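Local structure of separin (Saccharomyces cerevisiae, 5U1T) at residues A[416-421]-A[436-441]; A[741-746]-A[763-768]; A[1014-1019]-A[1051-1056]. The protein cleaves the Scc1 subunit of cohesin as a cysteine protease at the onset of anaphase, triggering chromosome segregation, and is held inactive by securin for most of the cell cycle. All coordinates share one frame; numbering follows the deposited sequence.

In the fold
Following the chain from its N terminus, the first closure is contact 1, where helix 431-444 comes back against helix 408-425 across a short connection. Contact 2 repeats that kind of closure further on, bringing helix 756-775 against helix 729-752, its centre about 11 Å from the centre of the chain. Contact 3 then pairs helix 1036-1054 with helix 1012-1028, next to strand 960-962 of a mixed sheet. The three closures follow one another in series, and none nests within or crosses another. Contacts 1 and 3 lie on opposite sides of the chain's centre, their centres about 95 Å apart, and the centre of contact 2 is about 51 and 48 Å from theirs. Each ties together neighbouring helices.

Contact 1. Residues A[416-421]-A[436-441]; sequences NLEISN and LKFEKF
Glu-418 holds CG anti to the backbone N (chi1 -171°) and then bends at chi2, while Lys-437, extended beyond CG, reaches across to meet it. The two chains cross at about a right angle, and NZ of Lys-437 forms a hydrogen-bonded salt bridge with OE1 of Glu-418 at 3.1 Å. It arrives on the syn side of the carboxylate, 27° out of its plane. The ammonium has a second partner in Ser-392 OG, so it is bonded to both helix 408-425 and helix 388-404.

Nearer the backbone, CB and CG of Glu-418 pack against CE2 of both phenylalanines. CG lies 3.8 Å from Phe-438 CE2, approaching that ring obliquely, and meets the edge of the Phe-441 ring near its plane, 4.1 Å from CE2. Ile-419 adds the apolar share: its CG1 comes within 3.9 Å of Phe-438 CZ, with CD1 close by. Phe-441 CD2 sits over the centre of the Phe-438 ring, so the two phenylalanines pack on each other. Both also press on Ile-454 of helix 448-458.

The helix axes run almost exactly antiparallel, at 172° and 11.4 Å apart, a wide spacing filled by long side chains: an antiparallel helical hairpin within the protein's helical domain.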
ATOM      1  N   ASN A 416      44.697 -17.363   9.658  1.00 62.14           N
ATOM      2  CA  ASN A 416      45.469 -16.597  10.617  1.00 56.74           C
ATOM      3  C   ASN A 416      46.437 -15.623   9.971  1.00 57.47           C
ATOM      4  O   ASN A 416      46.641 -14.531  10.480  1.00 53.10           O
ATOM      5  CB  ASN A 416      46.215 -17.525  11.549  1.00 61.12           C
ATOM      6  CG  ASN A 416      46.371 -16.936  12.917  1.00 59.05           C
ATOM      7  OD1 ASN A 416      45.563 -16.121  13.348  1.00 52.67           O
ATOM      8  ND2 ASN A 416      47.428 -17.329  13.609  1.00 60.85           N
ATOM      9  N   LEU A 417      47.025 -16.007   8.847  1.00 59.02           N
ATOM     10  CA  LEU A 417      47.939 -15.110   8.162  1.00 59.74           C
ATOM     11  C   LEU A 417      47.171 -13.923   7.618  1.00 64.58           C
ATOM     12  O   LEU A 417      47.663 -12.789   7.626  1.00 61.55           O
ATOM     13  CB  LEU A 417      48.672 -15.828   7.040  1.00 63.02           C
ATOM     14  CG  LEU A 417      49.799 -15.021   6.404  1.00 65.17           C
ATOM     15  CD1 LEU A 417      50.693 -14.466   7.471  1.00 59.48           C
ATOM     16  CD2 LEU A 417      50.578 -15.894   5.459  1.00 66.44           C
ATOM     17  N   GLU A 418      45.961 -14.207   7.137  1.00 66.77           N
ATOM     18  CA  GLU A 418      45.023 -13.182   6.703  1.00 63.77           C
ATOM     19  C   GLU A 418      44.776 -12.191   7.836  1.00 61.69           C
ATOM     20  O   GLU A 418      44.968 -10.986   7.674  1.00 61.36           O
ATOM     21  CB  GLU A 418      43.707 -13.828   6.245  1.00 71.14           C
ATOM     22  CG  GLU A 418      42.736 -12.878   5.580  1.00 72.56           C
ATOM     23  CD  GLU A 418      43.413 -12.014   4.515  1.00 75.00           C
ATOM     24  OE1 GLU A 418      43.893 -12.563   3.492  1.00 76.91           O
ATOM     25  OE2 GLU A 418      43.471 -10.775   4.706  1.00 79.88           O
ATOM     26  N   ILE A 419      44.367 -12.716   8.988  1.00 58.27           N
ATOM     27  CA  ILE A 419      44.164 -11.904  10.182  1.00 58.58           C
ATOM     28  C   ILE A 419      45.411 -11.123  10.572  1.00 61.50           C
ATOM     29  O   ILE A 419      45.334  -9.940  10.923  1.00 63.79           O
ATOM     30  CB  ILE A 419      43.736 -12.761  11.370  1.00 58.01           C
ATOM     31  CG1 ILE A 419      42.311 -13.270  11.162  1.00 67.01           C
ATOM     32  CG2 ILE A 419      43.832 -11.965  12.657  1.00 51.46           C
ATOM     33  CD1 ILE A 419      41.282 -12.166  10.949  1.00 60.17           C
ATOM     34  N   SER A 420      46.558 -11.781  10.503  1.00 62.41           N
ATOM     35  CA  SER A 420      47.803 -11.120  10.838  1.00 59.28           C
ATOM     36  C   SER A 420      47.938  -9.842  10.037  1.00 58.89           C
ATOM     37  O   SER A 420      48.061  -8.764  10.613  1.00 64.17           O
ATOM     38  CB  SER A 420      49.010 -12.035  10.602  1.00 62.67           C
ATOM     39  OG  SER A 420      49.141 -12.959  11.668  1.00 63.71           O
ATOM     40  N   ASN A 421      47.877  -9.997   8.733  1.00 64.07           N
ATOM     41  CA  ASN A 421      47.958  -8.919   7.778  1.00 69.75           C
ATOM     42  C   ASN A 421      47.001  -7.794   8.091  1.00 67.98           C
ATOM     43  O   ASN A 421      47.321  -6.628   7.985  1.00 64.68           O
ATOM     44  CB  ASN A 421      47.600  -9.482   6.422  1.00 65.95           C
ATOM     45  CG  ASN A 421      47.632  -8.448   5.355  1.00 66.80           C
ATOM     46  OD1 ASN A 421      47.945  -7.311   5.608  1.00 78.43           O
ATOM     47  ND2 ASN A 421      47.306  -8.833   4.160  1.00 68.27           N
ATOM     48  N   LEU A 436      35.138 -10.991   2.462  1.00 63.83           N
ATOM     49  CA  LEU A 436      34.877 -11.689   1.207  1.00 67.92           C
ATOM     50  C   LEU A 436      35.871 -12.824   1.030  1.00 68.84           C
ATOM     51  O   LEU A 436      35.528 -13.866   0.465  1.00 68.38           O
ATOM     52  CB  LEU A 436      34.945 -10.733   0.014  1.00 70.36           C
ATOM     53  CG  LEU A 436      33.859  -9.661  -0.085  1.00 75.40           C
ATOM     54  CD1 LEU A 436      34.099  -8.770  -1.290  1.00 74.45           C
ATOM     55  CD2 LEU A 436      32.489 -10.297  -0.145  1.00 65.06           C
ATOM     56  N   LYS A 437      37.102 -12.619   1.507  1.00 67.55           N
ATOM     57  CA  LYS A 437      38.115 -13.682   1.520  1.00 66.54           C
ATOM     58  C   LYS A 437      37.688 -14.824   2.423  1.00 60.23           C
ATOM     59  O   LYS A 437      37.737 -15.987   2.032  1.00 57.40           O
ATOM     60  CB  LYS A 437      39.477 -13.156   1.989  1.00 70.10           C
ATOM     61  CG  LYS A 437      40.255 -12.400   0.942  1.00 70.55           C
ATOM     62  CD  LYS A 437      41.676 -12.196   1.367  1.00 69.01           C
ATOM     63  CE  LYS A 437      42.540 -11.772   0.195  1.00 77.43           C
ATOM     64  NZ  LYS A 437      43.997 -12.075   0.446  1.00 84.26           N
ATOM     65  N   PHE A 438      37.271 -14.471   3.636  1.00 58.96           N
ATOM     66  CA  PHE A 438      36.896 -15.453   4.633  1.00 57.98           C
ATOM     67  C   PHE A 438      35.654 -16.198   4.176  1.00 60.66           C
ATOM     68  O   PHE A 438      35.442 -17.354   4.540  1.00 64.22           O
ATOM     69  CB  PHE A 438      36.696 -14.795   6.002  1.00 56.66           C
ATOM     70  CG  PHE A 438      37.894 -14.962   6.944  1.00 61.97           C
ATOM     71  CD1 PHE A 438      37.993 -16.066   7.790  1.00 60.50           C
ATOM     72  CD2 PHE A 438      38.912 -14.025   6.974  1.00 65.58           C
ATOM     73  CE1 PHE A 438      39.071 -16.220   8.649  1.00 63.04           C
ATOM     74  CE2 PHE A 438      39.998 -14.175   7.832  1.00 62.60           C
ATOM     75  CZ  PHE A 438      40.077 -15.275   8.668  1.00 63.29           C
ATOM     76  N   GLU A 439      34.854 -15.550   3.340  1.00 66.14           N
ATOM     77  CA  GLU A 439      33.781 -16.253   2.661  1.00 66.86           C
ATOM     78  C   GLU A 439      34.350 -17.434   1.866  1.00 66.72           C
ATOM     79  O   GLU A 439      33.834 -18.542   1.953  1.00 67.03           O
ATOM     80  CB  GLU A 439      33.006 -15.315   1.746  1.00 65.06           C
ATOM     81  CG  GLU A 439      31.846 -15.988   1.059  1.00 74.30           C
ATOM     82  CD  GLU A 439      30.823 -14.992   0.546  1.00 76.11           C
ATOM     83  OE1 GLU A 439      31.237 -13.889   0.122  1.00 73.68           O
ATOM     84  OE2 GLU A 439      29.607 -15.302   0.573  1.00 79.00           O
ATOM     85  N   LYS A 440      35.426 -17.216   1.116  1.00 69.49           N
ATOM     86  CA  LYS A 440      35.943 -18.286   0.269  1.00 65.66           C
ATOM     87  C   LYS A 440      36.609 -19.386   1.106  1.00 66.31           C
ATOM     88  O   LYS A 440      36.433 -20.566   0.798  1.00 68.46           O
ATOM     89  CB  LYS A 440      36.910 -17.730  -0.790  1.00 64.43           C
ATOM     90  CG  LYS A 440      36.327 -16.544  -1.582  1.00 78.34           C
ATOM     91  CD  LYS A 440      36.534 -16.619  -3.118  1.00 83.76           C
ATOM     92  CE  LYS A 440      35.368 -15.927  -3.868  1.00 91.65           C
ATOM     93  NZ  LYS A 440      35.430 -16.063  -5.387  1.00 99.86           N
ATOM     94  N   PHE A 441      37.353 -19.006   2.156  1.00 65.88           N
ATOM     95  CA  PHE A 441      37.905 -19.975   3.123  1.00 59.57           C
ATOM     96  C   PHE A 441      36.797 -20.864   3.685  1.00 63.06           C
ATOM     97  O   PHE A 441      36.845 -22.086   3.543  1.00 65.39           O
ATOM     98  CB  PHE A 441      38.616 -19.288   4.308  1.00 59.65           C
ATOM     99  CG  PHE A 441      39.696 -18.319   3.911  1.00 59.91           C
ATOM    100  CD1 PHE A 441      40.324 -18.402   2.678  1.00 57.33           C
ATOM    101  CD2 PHE A 441      40.085 -17.320   4.788  1.00 57.98           C
ATOM    102  CE1 PHE A 441      41.303 -17.500   2.330  1.00 55.19           C
ATOM    103  CE2 PHE A 441      41.067 -16.416   4.438  1.00 59.79           C
ATOM    104  CZ  PHE A 441      41.671 -16.507   3.208  1.00 58.30           C
TER

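Contact 2. Residues A[741-746]-A[763-768]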
ATOM      1  N   LYS A 741      -0.212   0.024  -7.380  1.00 58.63           N
ATOM      2  CA  LYS A 741      -0.414   1.455  -7.229  1.00 54.98           C
ATOM      3  C   LYS A 741      -0.730   2.121  -8.570  1.00 59.40           C
ATOM      4  O   LYS A 741      -1.506   3.063  -8.613  1.00 63.98           O
ATOM      5  CB  LYS A 741       0.822   2.095  -6.597  1.00 50.42           C
ATOM      6  CG  LYS A 741       0.588   3.411  -5.904  1.00 49.88           C
ATOM      7  CD  LYS A 741       1.897   4.035  -5.507  1.00 52.58           C
ATOM      8  CE  LYS A 741       1.698   5.413  -4.944  1.00 59.88           C
ATOM      9  NZ  LYS A 741       2.988   6.103  -4.780  1.00 62.11           N
ATOM     10  N   ILE A 742      -0.135   1.641  -9.657  1.00 60.40           N
ATOM     11  CA  ILE A 742      -0.407   2.227 -10.959  1.00 58.54           C
ATOM     12  C   ILE A 742      -1.863   1.997 -11.331  1.00 60.29           C
ATOM     13  O   ILE A 742      -2.570   2.939 -11.676  1.00 58.50           O
ATOM     14  CB  ILE A 742       0.501   1.659 -12.051  1.00 62.38           C
ATOM     15  CG1 ILE A 742       1.941   2.156 -11.872  1.00 64.18           C
ATOM     16  CG2 ILE A 742       0.010   2.089 -13.403  1.00 62.83           C
ATOM     17  CD1 ILE A 742       2.932   1.529 -12.838  1.00 58.97           C
ATOM     18  N   PHE A 743      -2.318   0.751 -11.219  1.00 58.10           N
ATOM     19  CA  PHE A 743      -3.709   0.402 -11.529  1.00 63.24           C
ATOM     20  C   PHE A 743      -4.744   1.062 -10.610  1.00 61.20           C
ATOM     21  O   PHE A 743      -5.857   1.327 -11.031  1.00 62.57           O
ATOM     22  CB  PHE A 743      -3.899  -1.122 -11.489  1.00 63.26           C
ATOM     23  CG  PHE A 743      -3.331  -1.827 -12.680  1.00 62.61           C
ATOM     24  CD1 PHE A 743      -3.603  -1.377 -13.961  1.00 66.68           C
ATOM     25  CD2 PHE A 743      -2.506  -2.924 -12.522  1.00 69.02           C
ATOM     26  CE1 PHE A 743      -3.058  -2.018 -15.074  1.00 74.04           C
ATOM     27  CE2 PHE A 743      -1.951  -3.568 -13.627  1.00 74.75           C
ATOM     28  CZ  PHE A 743      -2.231  -3.114 -14.908  1.00 75.63           C
ATOM     29  N   ASN A 744      -4.371   1.315  -9.361  1.00 64.82           N
ATOM     30  CA  ASN A 744      -5.239   1.999  -8.420  1.00 58.73           C
ATOM     31  C   ASN A 744      -5.476   3.454  -8.810  1.00 60.96           C
ATOM     32  O   ASN A 744      -6.597   3.950  -8.722  1.00 62.42           O
ATOM     33  CB  ASN A 744      -4.654   1.934  -7.006  1.00 52.78           C
ATOM     34  CG  ASN A 744      -5.331   0.897  -6.140  1.00 55.16           C
ATOM     35  OD1 ASN A 744      -6.376   0.355  -6.497  1.00 62.65           O
ATOM     36  ND2 ASN A 744      -4.744   0.618  -4.984  1.00 55.14           N
ATOM     37  N   GLU A 745      -4.422   4.143  -9.237  1.00 54.90           N
ATOM     38  CA  GLU A 745      -4.578   5.539  -9.612  1.00 62.72           C
ATOM     39  C   GLU A 745      -5.187   5.655 -10.993  1.00 63.37           C
ATOM     40  O   GLU A 745      -5.873   6.633 -11.302  1.00 58.74           O
ATOM     41  CB  GLU A 745      -3.249   6.271  -9.548  1.00 50.53           C
ATOM     42  CG  GLU A 745      -2.933   6.690  -8.141  1.00 60.31           C
ATOM     43  CD  GLU A 745      -3.540   8.024  -7.791  1.00 62.74           C
ATOM     44  OE1 GLU A 745      -4.173   8.142  -6.726  1.00 71.24           O
ATOM     45  OE2 GLU A 745      -3.362   8.965  -8.574  1.00 59.25           O
ATOM     46  N   SER A 746      -4.941   4.647 -11.814  1.00 61.32           N
ATOM     47  CA  SER A 746      -5.512   4.619 -13.139  1.00 66.41           C
ATOM     48  C   SER A 746      -7.038   4.486 -13.073  1.00 69.27           C
ATOM     49  O   SER A 746      -7.760   5.030 -13.915  1.00 62.56           O
ATOM     50  CB  SER A 746      -4.917   3.489 -13.952  1.00 62.53           C
ATOM     51  OG  SER A 746      -5.294   3.645 -15.301  1.00 68.23           O
ATOM     52  N   CYS A 763      -9.207  -1.239 -11.177  1.00 69.57           N
ATOM     53  CA  CYS A 763      -9.456  -1.614  -9.788  1.00 67.19           C
ATOM     54  C   CYS A 763      -9.374  -3.105  -9.516  1.00 64.93           C
ATOM     55  O   CYS A 763      -8.848  -3.521  -8.491  1.00 69.71           O
ATOM     56  CB  CYS A 763     -10.844  -1.133  -9.366  1.00 69.82           C
ATOM     57  SG  CYS A 763     -10.808   0.298  -8.337  1.00 73.03           S
ATOM     58  N   ARG A 764      -9.916  -3.904 -10.425  1.00 64.13           N
ATOM     59  CA  ARG A 764      -9.969  -5.346 -10.221  1.00 70.29           C
ATOM     60  C   ARG A 764      -8.611  -5.999 -10.487  1.00 68.44           C
ATOM     61  O   ARG A 764      -8.282  -7.010  -9.878  1.00 69.10           O
ATOM     62  CB  ARG A 764     -11.054  -5.967 -11.104  1.00 72.26           C
ATOM     63  CG  ARG A 764     -12.479  -5.480 -10.769  1.00 75.28           C
ATOM     64  CD  ARG A 764     -13.075  -6.185  -9.560  1.00 73.12           C
ATOM     65  NE  ARG A 764     -12.991  -7.627  -9.747  1.00 74.27           N
ATOM     66  CZ  ARG A 764     -12.069  -8.394  -9.174  1.00 80.62           C
ATOM     67  NH1 ARG A 764     -12.050  -9.698  -9.427  1.00 84.77           N
ATOM     68  NH2 ARG A 764     -11.163  -7.861  -8.353  1.00 77.57           N
ATOM     69  N   LYS A 765      -7.828  -5.420 -11.391  1.00 65.97           N
ATOM     70  CA  LYS A 765      -6.463  -5.865 -11.593  1.00 66.17           C
ATOM     71  C   LYS A 765      -5.648  -5.592 -10.336  1.00 70.45           C
ATOM     72  O   LYS A 765      -4.856  -6.428  -9.900  1.00 67.58           O
ATOM     73  CB  LYS A 765      -5.828  -5.164 -12.782  1.00 67.62           C
ATOM     74  CG  LYS A 765      -6.447  -5.482 -14.097  1.00 71.03           C
ATOM     75  CD  LYS A 765      -5.772  -4.668 -15.176  1.00 71.04           C
ATOM     76  CE  LYS A 765      -6.456  -4.871 -16.508  1.00 71.74           C
ATOM     77  NZ  LYS A 765      -5.906  -3.964 -17.538  1.00 71.95           N
ATOM     78  N   ALA A 766      -5.851  -4.405  -9.769  1.00 61.77           N
ATOM     79  CA  ALA A 766      -5.158  -3.995  -8.567  1.00 59.26           C
ATOM     80  C   ALA A 766      -5.431  -4.997  -7.457  1.00 63.62           C
ATOM     81  O   ALA A 766      -4.530  -5.387  -6.727  1.00 67.81           O
ATOM     82  CB  ALA A 766      -5.577  -2.606  -8.154  1.00 54.39           C
ATOM     83  N   GLN A 767      -6.672  -5.436  -7.346  1.00 63.52           N
ATOM     84  CA  GLN A 767      -7.034  -6.389  -6.310  1.00 66.64           C
ATOM     85  C   GLN A 767      -6.526  -7.792  -6.597  1.00 67.87           C
ATOM     86  O   GLN A 767      -6.210  -8.545  -5.681  1.00 71.23           O
ATOM     87  CB  GLN A 767      -8.541  -6.427  -6.141  1.00 67.29           C
ATOM     88  CG  GLN A 767      -9.072  -5.285  -5.358  1.00 63.71           C
ATOM     89  CD  GLN A 767     -10.426  -5.602  -4.772  1.00 76.82           C
ATOM     90  OE1 GLN A 767     -11.272  -6.247  -5.427  1.00 72.18           O
ATOM     91  NE2 GLN A 767     -10.647  -5.169  -3.521  1.00 76.77           N
ATOM     92  N   ASN A 768      -6.465  -8.161  -7.865  1.00 67.44           N
ATOM     93  CA  ASN A 768      -5.965  -9.478  -8.198  1.00 68.74           C
ATOM     94  C   ASN A 768      -4.459  -9.554  -7.976  1.00 68.03           C
ATOM     95  O   ASN A 768      -3.945 -10.583  -7.543  1.00 71.34           O
ATOM     96  CB  ASN A 768      -6.333  -9.843  -9.639  1.00 75.85           C
ATOM     97  CG  ASN A 768      -7.818 -10.139  -9.798  1.00 76.51           C
ATOM     98  OD1 ASN A 768      -8.527 -10.369  -8.817  1.00 75.33           O
ATOM     99  ND2 ASN A 768      -8.294 -10.134 -11.036  1.00 78.49           N
TER
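Phe-743 and Asn-744 bring their side chains down on Ala-766, and here the two helices are at their closest. The axes approach to 7.9 Å and run antiparallel at 156°, a spacing consistent with the small Ala-766 at the interface. Phe-743 CB lies 4.0 Å from Ala-766 CB, and the CA atoms of these residues are 5.5 Å apart. Asn-744 also sets OD1 against the methyl, 3.5 Å from Ala-766 CB. Its amide nitrogen is used on a third helix, donating to Ser-791 O of helix 782-805, so the Asn-744 side chain has its polar bond outside the pair while its other branch packs within it. Cys-763 contributes mainly backbone: its N comes no closer than 4.2 Å to Phe-743 O, and no hydrogen bond joins the two segments.

The more solvent-accessible side is where Lys-765 covers the Phe-743 ring. With CG anti to the carbonyl carbon (chi1 -65°) and the chain extended beyond it, Lys-765 sets CD over one face of that ring, with CB near CG and CD2. CD is 4.0 Å from the centroid of the Phe-743 ring, 18° off the ring normal and offset toward the rim, a CH-pi contact. The neighbouring Arg-764 turns the other way, where its NE bonds to the backbone of the second protein chain of the assembly.

The chemistry is therefore almost wholly apolar and CH-pi, with Asn-744 OD1 against a methyl as its polar touch and no hydrogen bond or salt bridge across the pair. Ala-766 probably permits the close spacing, and the aliphatic stem of a lysine serves as apolar cover for an aromatic ring at the more accessible flank.

Contact 3. Residues A[1014-1019]-A[1051-1056]; sequences AAISKL and TILSNI
Apolar packing carries everything that passes between Leu-1019 and Ile-1016 on one side and Ile-1052, Leu-1053 and Ile-1056 on the other. Leu-1053 lies in the middle: its CG is 3.7 Å from Leu-1019 CB, and its CD2 comes within 4.2 Å of Ile-1016 CG2. Leu-1019 CD1 goes on to Ile-1052 CG2 at 3.8 Å, the two side chains crossing at about a right angle. At the other end Ile-1016, with CG1 beside its backbone N (chi1 -64°), sets that atom 3.5 Å from Ile-1056 CG2. An alanine in place of Leu-1053 would probably open a gap facing Leu-1019 CB and Ile-1016 CG2, which lose the contacts made by CG and CD2.

No hydrogen bond crosses between the segments. Within 1051-1056, Asn-1055 ND2 donates to Thr-1051 O at 2.8 Å in a nearly straight bond (178°), approaching from above the carbonyl plane, while Asn-1055 N reaches that oxygen from the opposite face. ND2 also bonds to Gly-961 O of strand 960-962.

Ile-1056 further packs on Phe-951 and Met-955 of helix 950-955. The whole is apolar packing between the consecutive helices 1012-1028 and 1036-1054, beside strand 960-962 of a mixed sheet.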
ATOM      1  N   ALA A1014     -36.508  40.951 -13.211  1.00 53.09           N
ATOM      2  CA  ALA A1014     -35.450  40.356 -12.420  1.00 58.32           C
ATOM      3  C   ALA A1014     -35.645  38.851 -12.275  1.00 60.75           C
ATOM      4  O   ALA A1014     -34.681  38.083 -12.250  1.00 58.57           O
ATOM      5  CB  ALA A1014     -35.381  41.012 -11.051  1.00 60.32           C
ATOM      6  N   ALA A1015     -36.890  38.419 -12.173  1.00 61.97           N
ATOM      7  CA  ALA A1015     -37.130  37.019 -11.881  1.00 55.17           C
ATOM      8  C   ALA A1015     -36.943  36.199 -13.148  1.00 57.27           C
ATOM      9  O   ALA A1015     -36.393  35.100 -13.104  1.00 62.96           O
ATOM     10  CB  ALA A1015     -38.497  36.823 -11.295  1.00 49.51           C
ATOM     11  N   ILE A1016     -37.371  36.750 -14.280  1.00 54.33           N
ATOM     12  CA  ILE A1016     -37.166  36.089 -15.563  1.00 59.20           C
ATOM     13  C   ILE A1016     -35.663  36.032 -15.848  1.00 54.87           C
ATOM     14  O   ILE A1016     -35.152  35.040 -16.382  1.00 55.07           O
ATOM     15  CB  ILE A1016     -37.925  36.805 -16.697  1.00 57.81           C
ATOM     16  CG1 ILE A1016     -39.421  36.711 -16.425  1.00 61.17           C
ATOM     17  CG2 ILE A1016     -37.588  36.223 -18.068  1.00 47.98           C
ATOM     18  CD1 ILE A1016     -40.272  37.503 -17.362  1.00 61.40           C
ATOM     19  N   SER A1017     -34.947  37.072 -15.447  1.00 53.00           N
ATOM     20  CA  SER A1017     -33.504  37.084 -15.646  1.00 55.39           C
ATOM     21  C   SER A1017     -32.780  36.008 -14.828  1.00 59.83           C
ATOM     22  O   SER A1017     -32.001  35.249 -15.382  1.00 55.62           O
ATOM     23  CB  SER A1017     -32.930  38.448 -15.312  1.00 56.72           C
ATOM     24  OG  SER A1017     -31.579  38.516 -15.734  1.00 62.93           O
ATOM     25  N   LYS A1018     -33.051  35.931 -13.529  1.00 55.65           N
ATOM     26  CA  LYS A1018     -32.401  34.950 -12.675  1.00 51.01           C
ATOM     27  C   LYS A1018     -32.738  33.527 -13.100  1.00 64.79           C
ATOM     28  O   LYS A1018     -31.932  32.597 -12.928  1.00 69.00           O
ATOM     29  CB  LYS A1018     -32.783  35.176 -11.210  1.00 51.27           C
ATOM     30  CG  LYS A1018     -32.116  36.416 -10.627  1.00 59.32           C
ATOM     31  CD  LYS A1018     -32.755  36.911  -9.328  1.00 62.23           C
ATOM     32  CE  LYS A1018     -32.157  38.256  -8.909  1.00 63.37           C
ATOM     33  NZ  LYS A1018     -30.734  38.117  -8.500  1.00 63.17           N
ATOM     34  N   LEU A1019     -33.923  33.349 -13.668  1.00 59.06           N
ATOM     35  CA  LEU A1019     -34.343  32.037 -14.104  1.00 55.25           C
ATOM     36  C   LEU A1019     -33.662  31.634 -15.408  1.00 57.84           C
ATOM     37  O   LEU A1019     -33.251  30.489 -15.547  1.00 57.03           O
ATOM     38  CB  LEU A1019     -35.862  31.998 -14.246  1.00 59.38           C
ATOM     39  CG  LEU A1019     -36.569  31.805 -12.908  1.00 55.28           C
ATOM     40  CD1 LEU A1019     -38.023  32.223 -13.006  1.00 51.13           C
ATOM     41  CD2 LEU A1019     -36.443  30.356 -12.491  1.00 50.86           C
ATOM     42  N   THR A1051     -40.349  24.939 -16.194  1.00 53.49           N
ATOM     43  CA  THR A1051     -41.743  25.046 -15.825  1.00 50.96           C
ATOM     44  C   THR A1051     -42.059  26.421 -15.244  1.00 53.93           C
ATOM     45  O   THR A1051     -43.010  27.061 -15.682  1.00 55.62           O
ATOM     46  CB  THR A1051     -42.121  23.947 -14.836  1.00 49.85           C
ATOM     47  OG1 THR A1051     -41.876  22.676 -15.444  1.00 51.20           O
ATOM     48  CG2 THR A1051     -43.579  24.040 -14.455  1.00 56.04           C
ATOM     49  N   ILE A1052     -41.271  26.888 -14.276  1.00 52.64           N
ATOM     50  CA  ILE A1052     -41.483  28.240 -13.754  1.00 51.75           C
ATOM     51  C   ILE A1052     -41.380  29.272 -14.861  1.00 54.63           C
ATOM     52  O   ILE A1052     -42.238  30.133 -14.992  1.00 55.08           O
ATOM     53  CB  ILE A1052     -40.488  28.644 -12.681  1.00 52.16           C
ATOM     54  CG1 ILE A1052     -40.341  27.555 -11.618  1.00 51.10           C
ATOM     55  CG2 ILE A1052     -40.917  29.960 -12.073  1.00 51.27           C
ATOM     56  CD1 ILE A1052     -41.578  27.290 -10.868  1.00 55.54           C
ATOM     57  N   LEU A1053     -40.333  29.175 -15.664  1.00 54.18           N
ATOM     58  CA  LEU A1053     -40.126  30.139 -16.735  1.00 55.24           C
ATOM     59  C   LEU A1053     -41.308  30.252 -17.699  1.00 52.62           C
ATOM     60  O   LEU A1053     -41.709  31.357 -18.062  1.00 55.40           O
ATOM     61  CB  LEU A1053     -38.862  29.791 -17.514  1.00 50.94           C
ATOM     62  CG  LEU A1053     -37.728  30.756 -17.230  1.00 55.44           C
ATOM     63  CD1 LEU A1053     -36.432  30.191 -17.766  1.00 57.59           C
ATOM     64  CD2 LEU A1053     -38.023  32.085 -17.865  1.00 53.11           C
ATOM     65  N   SER A1054     -41.851  29.109 -18.106  1.00 51.60           N
ATOM     66  CA  SER A1054     -42.877  29.066 -19.139  1.00 55.07           C
ATOM     67  C   SER A1054     -44.234  29.532 -18.638  1.00 54.02           C
ATOM     68  O   SER A1054     -45.063  29.976 -19.422  1.00 51.95           O
ATOM     69  CB  SER A1054     -43.009  27.667 -19.669  1.00 52.28           C
ATOM     70  OG  SER A1054     -43.159  26.822 -18.552  1.00 55.88           O
ATOM     71  N   ASN A1055     -44.455  29.418 -17.335  1.00 51.55           N
ATOM     72  CA  ASN A1055     -45.671  29.922 -16.733  1.00 50.23           C
ATOM     73  C   ASN A1055     -45.630  31.429 -16.461  1.00 51.88           C
ATOM     74  O   ASN A1055     -46.628  32.015 -16.061  1.00 53.11           O
ATOM     75  CB  ASN A1055     -45.955  29.171 -15.436  1.00 52.60           C
ATOM     76  CG  ASN A1055     -46.616  27.844 -15.675  1.00 50.39           C
ATOM     77  OD1 ASN A1055     -47.838  27.755 -15.733  1.00 59.90           O
ATOM     78  ND2 ASN A1055     -45.816  26.801 -15.832  1.00 52.66           N
ATOM     79  N   ILE A1056     -44.477  32.045 -16.733  1.00 58.91           N
ATOM     80  CA  ILE A1056     -44.133  33.407 -16.293  1.00 52.97           C
ATOM     81  C   ILE A1056     -43.828  34.326 -17.484  1.00 52.63           C
ATOM     82  O   ILE A1056     -43.999  35.544 -17.413  1.00 54.44           O
ATOM     83  CB  ILE A1056     -42.931  33.316 -15.298  1.00 58.32           C
ATOM     84  CG1 ILE A1056     -43.452  33.080 -13.877  1.00 59.73           C
ATOM     85  CG2 ILE A1056     -41.934  34.475 -15.383  1.00 53.54           C
ATOM     86  CD1 ILE A1056     -44.606  33.905 -13.520  1.00 49.94           C
TER